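Local coordinates for putative peptidase (Chlamydophila abortus, PDB 3CE2), which probably acts as a zinc-dependent oligopeptidase of the M3B family, cutting a variety of small peptides, at residues A[282-287]-A[538-543]; A[425-430]-A[534-539]. All coordinates share one frame; numbering follows the deposited sequence.

Contact 1: residues A[282-287]-A[538-543]; sequences TNLIDI and YATGII
Leu284 reaches across to Ile543 because its chi1 of 172° sets CG trans to the backbone N and extends the isobutyl group straight off helix 278-289, while Ile543, with chi1 at -76°, turns CG1 to the side of its own backbone N and continues in an extended line to CD1. The two chains slide past each other in opposite directions, and the methyls do the touching: Leu284 CD1 lies 3.4 Å from Ile543 CD1. The fork of the leucine splits the work. Its other branch, CD2, rests in the angle between two neighbouring residues of helix 536-553, with Leu284 CD2 to Ala539 CB at 4.3 Å and Leu284 CD2 to Thr540 CG2 also at 4.3 Å. Ala539 and Ile543 are one helical turn apart, so the leucine fork spans a full turn of the opposing helix. Thr540 offers its methyl here; its hydroxyl, OG1, makes a weak hydrogen bond with the carbonyl O of Gln537 in its own helix.

The backbones stay well apart. The axes of the segments 282-287 and 538-543 come no closer than 11.7 Å, at an angle of 73°, and the nearest alpha carbons, Leu284 CA and Thr540 CA, are 8.2 Å apart. One leucine therefore bridges a wide, steep crossing, with 125 Å² buried in all. Ile592 of helix 590-607 touches both Leu284 and Ile543, filling in beside them, and Val473 of helix 451-487 packs on Ala539. All four residues that meet here are buried and the contact is purely van der Waals. It is ordinary apolar helix-helix packing, joining helix 278-289 to helix 536-553 within the largely helical metallopeptidase fold of family M3.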
ATOM      1  N   THR A 282      -5.545 -13.327 -12.942  1.00 43.95           N
ATOM      2  CA  THR A 282      -5.024 -14.349 -13.799  1.00 40.85           C
ATOM      3  C   THR A 282      -4.276 -13.854 -15.048  1.00 45.34           C
ATOM      4  O   THR A 282      -3.226 -14.379 -15.375  1.00 48.86           O
ATOM      5  CB  THR A 282      -6.152 -15.298 -14.058  1.00 46.11           C
ATOM      6  OG1 THR A 282      -6.016 -16.342 -13.094  1.00 44.56           O
ATOM      7  CG2 THR A 282      -6.161 -15.851 -15.476  1.00 54.44           C
ATOM      8  N   ASN A 283      -4.764 -12.815 -15.716  1.00 46.63           N
ATOM      9  CA  ASN A 283      -4.089 -12.358 -16.923  1.00 51.43           C
ATOM     10  C   ASN A 283      -2.880 -11.527 -16.598  1.00 51.27           C
ATOM     11  O   ASN A 283      -1.924 -11.453 -17.377  1.00 53.34           O
ATOM     12  CB  ASN A 283      -5.039 -11.582 -17.839  1.00 57.26           C
ATOM     13  CG  ASN A 283      -6.132 -12.462 -18.406  1.00 60.44           C
ATOM     14  OD1 ASN A 283      -5.917 -13.659 -18.658  1.00 62.89           O
ATOM     15  ND2 ASN A 283      -7.322 -11.891 -18.577  1.00 58.62           N
ATOM     16  N   LEU A 284      -2.915 -10.891 -15.439  1.00 49.94           N
ATOM     17  CA  LEU A 284      -1.766 -10.141 -15.004  1.00 43.42           C
ATOM     18  C   LEU A 284      -0.598 -11.113 -14.932  1.00 41.76           C
ATOM     19  O   LEU A 284       0.474 -10.862 -15.488  1.00 44.48           O
ATOM     20  CB  LEU A 284      -2.036  -9.507 -13.652  1.00 43.10           C
ATOM     21  CG  LEU A 284      -0.793  -8.870 -13.042  1.00 46.43           C
ATOM     22  CD1 LEU A 284      -0.466  -7.550 -13.744  1.00 35.91           C
ATOM     23  CD2 LEU A 284      -1.004  -8.709 -11.522  1.00 45.39           C
ATOM     24  N   ILE A 285      -0.814 -12.249 -14.281  1.00 39.54           N
ATOM     25  CA  ILE A 285       0.249 -13.248 -14.171  1.00 46.00           C
ATOM     26  C   ILE A 285       0.741 -13.735 -15.546  1.00 49.54           C
ATOM     27  O   ILE A 285       1.957 -13.828 -15.789  1.00 48.45           O
ATOM     28  CB  ILE A 285      -0.205 -14.463 -13.339  1.00 47.19           C
ATOM     29  CG1 ILE A 285      -0.398 -14.065 -11.875  1.00 47.90           C
ATOM     30  CG2 ILE A 285       0.819 -15.578 -13.448  1.00 48.38           C
ATOM     31  CD1 ILE A 285      -1.251 -15.044 -11.093  1.00 43.67           C
ATOM     32  N   ASP A 286      -0.201 -14.037 -16.446  1.00 45.62           N
ATOM     33  CA  ASP A 286       0.157 -14.570 -17.750  1.00 41.47           C
ATOM     34  C   ASP A 286       0.935 -13.525 -18.539  1.00 43.39           C
ATOM     35  O   ASP A 286       2.034 -13.801 -19.046  1.00 49.96           O
ATOM     36  CB  ASP A 286      -1.070 -15.089 -18.507  1.00 44.75           C
ATOM     37  CG  ASP A 286      -1.862 -16.168 -17.699  1.00 61.88           C
ATOM     38  OD1 ASP A 286      -1.281 -16.800 -16.785  1.00 63.61           O
ATOM     39  OD2 ASP A 286      -3.077 -16.392 -17.963  1.00 66.98           O
ATOM     40  N   ILE A 287       0.408 -12.311 -18.620  1.00 39.24           N
ATOM     41  CA  ILE A 287       1.083 -11.295 -19.427  1.00 47.08           C
ATOM     42  C   ILE A 287       2.471 -10.993 -18.878  1.00 44.09           C
ATOM     43  O   ILE A 287       3.428 -10.848 -19.633  1.00 42.84           O
ATOM     44  CB  ILE A 287       0.254  -9.997 -19.595  1.00 49.93           C
ATOM     45  CG1 ILE A 287      -0.511 -10.019 -20.917  1.00 58.29           C
ATOM     46  CG2 ILE A 287       1.160  -8.831 -19.717  1.00 56.35           C
ATOM     47  CD1 ILE A 287      -1.711 -10.989 -20.956  1.00 64.98           C
ATOM     48  N   TYR A 538       0.133  -4.378  -5.494  1.00 47.50           N
ATOM     49  CA  TYR A 538       1.323  -3.519  -5.639  1.00 53.77           C
ATOM     50  C   TYR A 538       1.623  -3.334  -7.105  1.00 49.29           C
ATOM     51  O   TYR A 538       1.911  -2.238  -7.570  1.00 49.84           O
ATOM     52  CB  TYR A 538       2.552  -4.119  -4.955  1.00 66.86           C
ATOM     53  CG  TYR A 538       2.473  -4.163  -3.442  1.00 71.98           C
ATOM     54  CD1 TYR A 538       1.624  -3.309  -2.736  1.00 75.48           C
ATOM     55  CD2 TYR A 538       3.266  -5.043  -2.716  1.00 73.24           C
ATOM     56  CE1 TYR A 538       1.558  -3.344  -1.341  1.00 76.41           C
ATOM     57  CE2 TYR A 538       3.220  -5.078  -1.329  1.00 74.64           C
ATOM     58  CZ  TYR A 538       2.366  -4.233  -0.650  1.00 74.15           C
ATOM     59  OH  TYR A 538       2.325  -4.286   0.723  1.00 75.00           O
ATOM     60  N   ALA A 539       1.531  -4.444  -7.824  1.00 48.98           N
ATOM     61  CA  ALA A 539       1.758  -4.506  -9.252  1.00 39.46           C
ATOM     62  C   ALA A 539       0.705  -3.743 -10.071  1.00 40.71           C
ATOM     63  O   ALA A 539       1.041  -2.948 -10.956  1.00 41.03           O
ATOM     64  CB  ALA A 539       1.789  -5.946  -9.662  1.00 39.88           C
ATOM     65  N   THR A 540      -0.566  -3.988  -9.793  1.00 36.49           N
ATOM     66  CA  THR A 540      -1.611  -3.262 -10.496  1.00 39.29           C
ATOM     67  C   THR A 540      -1.447  -1.759 -10.241  1.00 39.68           C
ATOM     68  O   THR A 540      -1.466  -0.965 -11.165  1.00 48.88           O
ATOM     69  CB  THR A 540      -3.030  -3.747 -10.099  1.00 38.21           C
ATOM     70  OG1 THR A 540      -3.154  -3.732  -8.677  1.00 53.39           O
ATOM     71  CG2 THR A 540      -3.260  -5.165 -10.563  1.00 36.62           C
ATOM     72  N   GLY A 541      -1.258  -1.361  -8.990  1.00 42.32           N
ATOM     73  CA  GLY A 541      -0.935   0.028  -8.688  1.00 34.07           C
ATOM     74  C   GLY A 541       0.187   0.593  -9.555  1.00 38.22           C
ATOM     75  O   GLY A 541       0.014   1.629 -10.205  1.00 39.39           O
ATOM     76  N   ILE A 542       1.338  -0.074  -9.606  1.00 33.67           N
ATOM     77  CA  ILE A 542       2.415   0.473 -10.431  1.00 39.07           C
ATOM     78  C   ILE A 542       2.089   0.459 -11.935  1.00 41.86           C
ATOM     79  O   ILE A 542       2.415   1.414 -12.668  1.00 39.55           O
ATOM     80  CB  ILE A 542       3.815  -0.130 -10.118  1.00 43.66           C
ATOM     81  CG1 ILE A 542       4.881   0.620 -10.913  1.00 46.31           C
ATOM     82  CG2 ILE A 542       3.881  -1.601 -10.443  1.00 40.94           C
ATOM     83  CD1 ILE A 542       6.130   0.924 -10.103  1.00 46.78           C
ATOM     84  N   ILE A 543       1.407  -0.588 -12.390  1.00 35.99           N
ATOM     85  CA  ILE A 543       0.966  -0.621 -13.776  1.00 37.69           C
ATOM     86  C   ILE A 543       0.077   0.593 -14.067  1.00 41.44           C
ATOM     87  O   ILE A 543       0.293   1.329 -15.030  1.00 42.69           O
ATOM     88  CB  ILE A 543       0.284  -1.956 -14.109  1.00 39.32           C
ATOM     89  CG1 ILE A 543       1.351  -3.031 -14.264  1.00 38.57           C
ATOM     90  CG2 ILE A 543      -0.519  -1.868 -15.380  1.00 34.19           C
ATOM     91  CD1 ILE A 543       0.811  -4.431 -14.127  1.00 43.00           C
TER

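Contact 2: residues A[425-430]-A[534-539]; sequences PIFLAE and YVYQYA. With ZN (zinc ion), chain D.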
ATOM      1  N   PRO A 425     -10.211   3.334  -2.089  1.00 42.86           N
ATOM      2  CA  PRO A 425      -9.821   2.121  -1.367  1.00 47.14           C
ATOM      3  C   PRO A 425      -8.316   1.853  -1.489  1.00 48.95           C
ATOM      4  O   PRO A 425      -7.620   2.539  -2.258  1.00 41.28           O
ATOM      5  CB  PRO A 425     -10.612   1.022  -2.084  1.00 42.65           C
ATOM      6  CG  PRO A 425     -10.679   1.491  -3.501  1.00 40.22           C
ATOM      7  CD  PRO A 425     -10.804   3.030  -3.400  1.00 45.60           C
ATOM      8  N   ILE A 426      -7.832   0.864  -0.733  1.00 53.00           N
ATOM      9  CA  ILE A 426      -6.395   0.552  -0.659  1.00 51.95           C
ATOM     10  C   ILE A 426      -5.845   0.202  -2.039  1.00 49.69           C
ATOM     11  O   ILE A 426      -4.762   0.633  -2.421  1.00 49.63           O
ATOM     12  CB  ILE A 426      -6.114  -0.614   0.313  1.00 54.54           C
ATOM     13  CG1 ILE A 426      -6.546  -0.258   1.745  1.00 59.09           C
ATOM     14  CG2 ILE A 426      -4.634  -1.017   0.267  1.00 58.09           C
ATOM     15  CD1 ILE A 426      -5.550   0.637   2.517  1.00 62.18           C
ATOM     16  N   PHE A 427      -6.619  -0.581  -2.778  1.00 41.27           N
ATOM     17  CA  PHE A 427      -6.299  -0.919  -4.143  1.00 42.16           C
ATOM     18  C   PHE A 427      -5.850   0.298  -4.972  1.00 43.37           C
ATOM     19  O   PHE A 427      -5.134   0.150  -5.931  1.00 42.97           O
ATOM     20  CB  PHE A 427      -7.530  -1.578  -4.783  1.00 44.88           C
ATOM     21  CG  PHE A 427      -7.299  -2.087  -6.174  1.00 48.66           C
ATOM     22  CD1 PHE A 427      -7.129  -3.441  -6.411  1.00 44.21           C
ATOM     23  CD2 PHE A 427      -7.244  -1.212  -7.249  1.00 44.79           C
ATOM     24  CE1 PHE A 427      -6.905  -3.911  -7.688  1.00 41.20           C
ATOM     25  CE2 PHE A 427      -7.014  -1.681  -8.513  1.00 44.80           C
ATOM     26  CZ  PHE A 427      -6.843  -3.038  -8.733  1.00 43.11           C
ATOM     27  N   LEU A 428      -6.275   1.507  -4.628  1.00 47.63           N
ATOM     28  CA  LEU A 428      -5.888   2.665  -5.447  1.00 45.80           C
ATOM     29  C   LEU A 428      -4.933   3.607  -4.729  1.00 43.56           C
ATOM     30  O   LEU A 428      -4.519   4.612  -5.287  1.00 46.52           O
ATOM     31  CB  LEU A 428      -7.114   3.474  -5.889  1.00 42.28           C
ATOM     32  CG  LEU A 428      -8.237   2.906  -6.758  1.00 41.53           C
ATOM     33  CD1 LEU A 428      -9.310   3.981  -6.911  1.00 38.67           C
ATOM     34  CD2 LEU A 428      -7.713   2.463  -8.137  1.00 40.52           C
ATOM     35  N   ALA A 429      -4.579   3.290  -3.492  1.00 43.68           N
ATOM     36  CA  ALA A 429      -3.842   4.249  -2.656  1.00 42.75           C
ATOM     37  C   ALA A 429      -2.369   4.418  -2.983  1.00 38.89           C
ATOM     38  O   ALA A 429      -1.714   5.289  -2.427  1.00 49.14           O
ATOM     39  CB  ALA A 429      -4.004   3.898  -1.175  1.00 44.68           C
ATOM     40  N   GLU A 430      -1.817   3.584  -3.842  1.00 40.26           N
ATOM     41  CA  GLU A 430      -0.399   3.737  -4.134  1.00 45.41           C
ATOM     42  C   GLU A 430      -0.121   4.393  -5.499  1.00 42.37           C
ATOM     43  O   GLU A 430       1.013   4.761  -5.799  1.00 50.09           O
ATOM     44  CB  GLU A 430       0.363   2.403  -3.950  1.00 46.58           C
ATOM     45  CG  GLU A 430       0.906   2.144  -2.514  1.00 56.24           C
ATOM     46  CD  GLU A 430       1.947   3.188  -2.021  1.00 67.78           C
ATOM     47  OE1 GLU A 430       3.040   3.346  -2.625  1.00 75.25           O
ATOM     48  OE2 GLU A 430       1.686   3.847  -0.997  1.00 66.68           O
ATOM     49  N   TYR A 534      -3.152  -9.909  -1.492  1.00 43.21           N
ATOM     50  CA  TYR A 534      -3.186  -8.476  -1.633  1.00 52.15           C
ATOM     51  C   TYR A 534      -1.966  -7.958  -2.378  1.00 50.57           C
ATOM     52  O   TYR A 534      -2.025  -6.917  -3.044  1.00 52.77           O
ATOM     53  CB  TYR A 534      -3.440  -7.778  -0.283  1.00 58.43           C
ATOM     54  CG  TYR A 534      -2.219  -7.454   0.528  1.00 56.51           C
ATOM     55  CD1 TYR A 534      -1.582  -6.225   0.372  1.00 56.53           C
ATOM     56  CD2 TYR A 534      -1.736  -8.355   1.479  1.00 60.73           C
ATOM     57  CE1 TYR A 534      -0.452  -5.888   1.099  1.00 59.66           C
ATOM     58  CE2 TYR A 534      -0.590  -8.065   2.266  1.00 65.72           C
ATOM     59  N   VAL A 535      -0.878  -8.715  -2.300  1.00 45.61           N
ATOM     60  CA  VAL A 535       0.354  -8.378  -3.011  1.00 47.23           C
ATOM     61  C   VAL A 535       0.209  -8.021  -4.510  1.00 46.68           C
ATOM     62  O   VAL A 535       0.847  -7.072  -4.992  1.00 47.08           O
ATOM     63  CB  VAL A 535       1.456  -9.437  -2.757  1.00 49.37           C
ATOM     64  CG1 VAL A 535       2.443  -9.478  -3.867  1.00 48.95           C
ATOM     65  CG2 VAL A 535       2.176  -9.128  -1.456  1.00 48.53           C
ATOM     66  N   TYR A 536      -0.651  -8.720  -5.244  1.00 45.54           N
ATOM     67  CA  TYR A 536      -0.877  -8.328  -6.647  1.00 43.61           C
ATOM     68  C   TYR A 536      -1.213  -6.843  -6.780  1.00 45.08           C
ATOM     69  O   TYR A 536      -0.844  -6.212  -7.768  1.00 44.83           O
ATOM     70  CB  TYR A 536      -1.929  -9.208  -7.344  1.00 46.79           C
ATOM     71  CG  TYR A 536      -3.346  -8.792  -7.095  1.00 44.56           C
ATOM     72  CD1 TYR A 536      -4.084  -8.161  -8.092  1.00 44.55           C
ATOM     73  CD2 TYR A 536      -3.953  -9.023  -5.861  1.00 41.46           C
ATOM     74  CE1 TYR A 536      -5.414  -7.752  -7.862  1.00 45.63           C
ATOM     75  CE2 TYR A 536      -5.260  -8.624  -5.616  1.00 46.87           C
ATOM     76  CZ  TYR A 536      -5.989  -7.987  -6.623  1.00 48.82           C
ATOM     77  OH  TYR A 536      -7.285  -7.589  -6.389  1.00 48.60           O
ATOM     78  N   GLN A 537      -1.869  -6.270  -5.771  1.00 47.84           N
ATOM     79  CA  GLN A 537      -2.243  -4.853  -5.832  1.00 45.14           C
ATOM     80  C   GLN A 537      -1.040  -3.921  -5.909  1.00 44.29           C
ATOM     81  O   GLN A 537      -1.171  -2.778  -6.333  1.00 43.40           O
ATOM     82  CB  GLN A 537      -3.122  -4.442  -4.655  1.00 40.19           C
ATOM     83  CG  GLN A 537      -4.246  -5.404  -4.324  1.00 51.83           C
ATOM     84  CD  GLN A 537      -5.103  -4.909  -3.171  1.00 50.21           C
ATOM     85  OE1 GLN A 537      -4.749  -3.950  -2.502  1.00 60.04           O
ATOM     86  NE2 GLN A 537      -6.233  -5.555  -2.940  1.00 54.90           N
ATOM     87  N   TYR A 538       0.133  -4.378  -5.494  1.00 47.50           N
ATOM     88  CA  TYR A 538       1.323  -3.519  -5.639  1.00 53.77           C
ATOM     89  C   TYR A 538       1.623  -3.334  -7.105  1.00 49.29           C
ATOM     90  O   TYR A 538       1.911  -2.238  -7.570  1.00 49.84           O
ATOM     91  CB  TYR A 538       2.552  -4.119  -4.955  1.00 66.86           C
ATOM     92  CG  TYR A 538       2.473  -4.163  -3.442  1.00 71.98           C
ATOM     93  CD1 TYR A 538       1.624  -3.309  -2.736  1.00 75.48           C
ATOM     94  CD2 TYR A 538       3.266  -5.043  -2.716  1.00 73.24           C
ATOM     95  CE1 TYR A 538       1.558  -3.344  -1.341  1.00 76.41           C
ATOM     96  CE2 TYR A 538       3.220  -5.078  -1.329  1.00 74.64           C
ATOM     97  CZ  TYR A 538       2.366  -4.233  -0.650  1.00 74.15           C
ATOM     98  OH  TYR A 538       2.325  -4.286   0.723  1.00 75.00           O
ATOM     99  N   ALA A 539       1.531  -4.444  -7.824  1.00 48.98           N
ATOM    100  CA  ALA A 539       1.758  -4.506  -9.252  1.00 39.46           C
ATOM    101  C   ALA A 539       0.705  -3.743 -10.071  1.00 40.71           C
ATOM    102  O   ALA A 539       1.041  -2.948 -10.956  1.00 41.03           O
ATOM    103  CB  ALA A 539       1.789  -5.946  -9.662  1.00 39.88           C
TER
HETATM  104 ZN    ZN D 703       2.732   5.738   0.222  1.00 77.55          ZN
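Phe427 brings the CD1/CE1 side of its ring up to Gln537 and Tyr536: CD1 meets the glutamine side chain and CE1 the phenol end of the tyrosine. Its CG stands trans to the backbone N (chi1 -175°), which carries the ring off the loop so that this side faces both residues. Phe427 CD1 is 4.1 Å from Gln537 CG, and the planes of ring and amide are inclined by 60°, so the glutamine crosses the phenyl at a slant and does not stack flat on it. Gln537 is extended beyond CG, and its carbonyl end arrives over the backbone of the loop: Gln537 OE1 lies 3.8 Å from Phe427 CA and 4.0 Å from Ile426 CG2, both non-bonded approaches. Tyr536 meets the phenylalanine at about a right angle. Its hydroxyl lies near the phenyl plane, at the ring edge, with Tyr536 OH 3.9 Å from Phe427 CE1. Gln537 CG in turn sits over one face of the Tyr536 ring, so the two consecutive residues pack on each other as well as on the phenylalanine.

Asn274 and Ile276 touch Phe427 from a loop, and Pro575 and Leu576 from helix 575-581. Glu430 uses a single carboxylate oxygen on the metal, OE2 at 2.5 Å from the zinc ion. His402 and His406 of helix 394-416 also bind this zinc, giving the HExxH-plus-glutamate arrangement of gluzincin metallopeptidases, to which family M3 belongs. Across the segments the contact has no hydrogen bond or salt bridge. Non-bonded packing, with the polar atoms Tyr536 OH and Gln537 OE1 among it, joins the loop to the start of helix 536-553; the metal chemistry lies three residues on from Phe427, at Glu430, which makes no contact with 534-539 and whose negative carboxylate probably offsets part of the charge of the zinc ion.

In the fold
From the N terminus, the chain first passes 282-287 on helix 278-289, then the metal-site loop 425-430, and only later reaches helix 536-553, where both contacts end. Contact 1 closes the longer loop, with 250 residues between its segments; contact 2 closes a 103-residue loop, chiefly helices 431-447, 451-487 and 494-509, lying within that span. The two share Tyr538 and Ala539, their centres are 10 Å apart, and they touch where Thr540 OG1 packs 3.8 Å from Phe427 CZ. Helix 536-553 is thus their common element: its beginning, Tyr536 and Gln537, meets the loop carrying a zinc ligand, and the following turn meets helix 278-289.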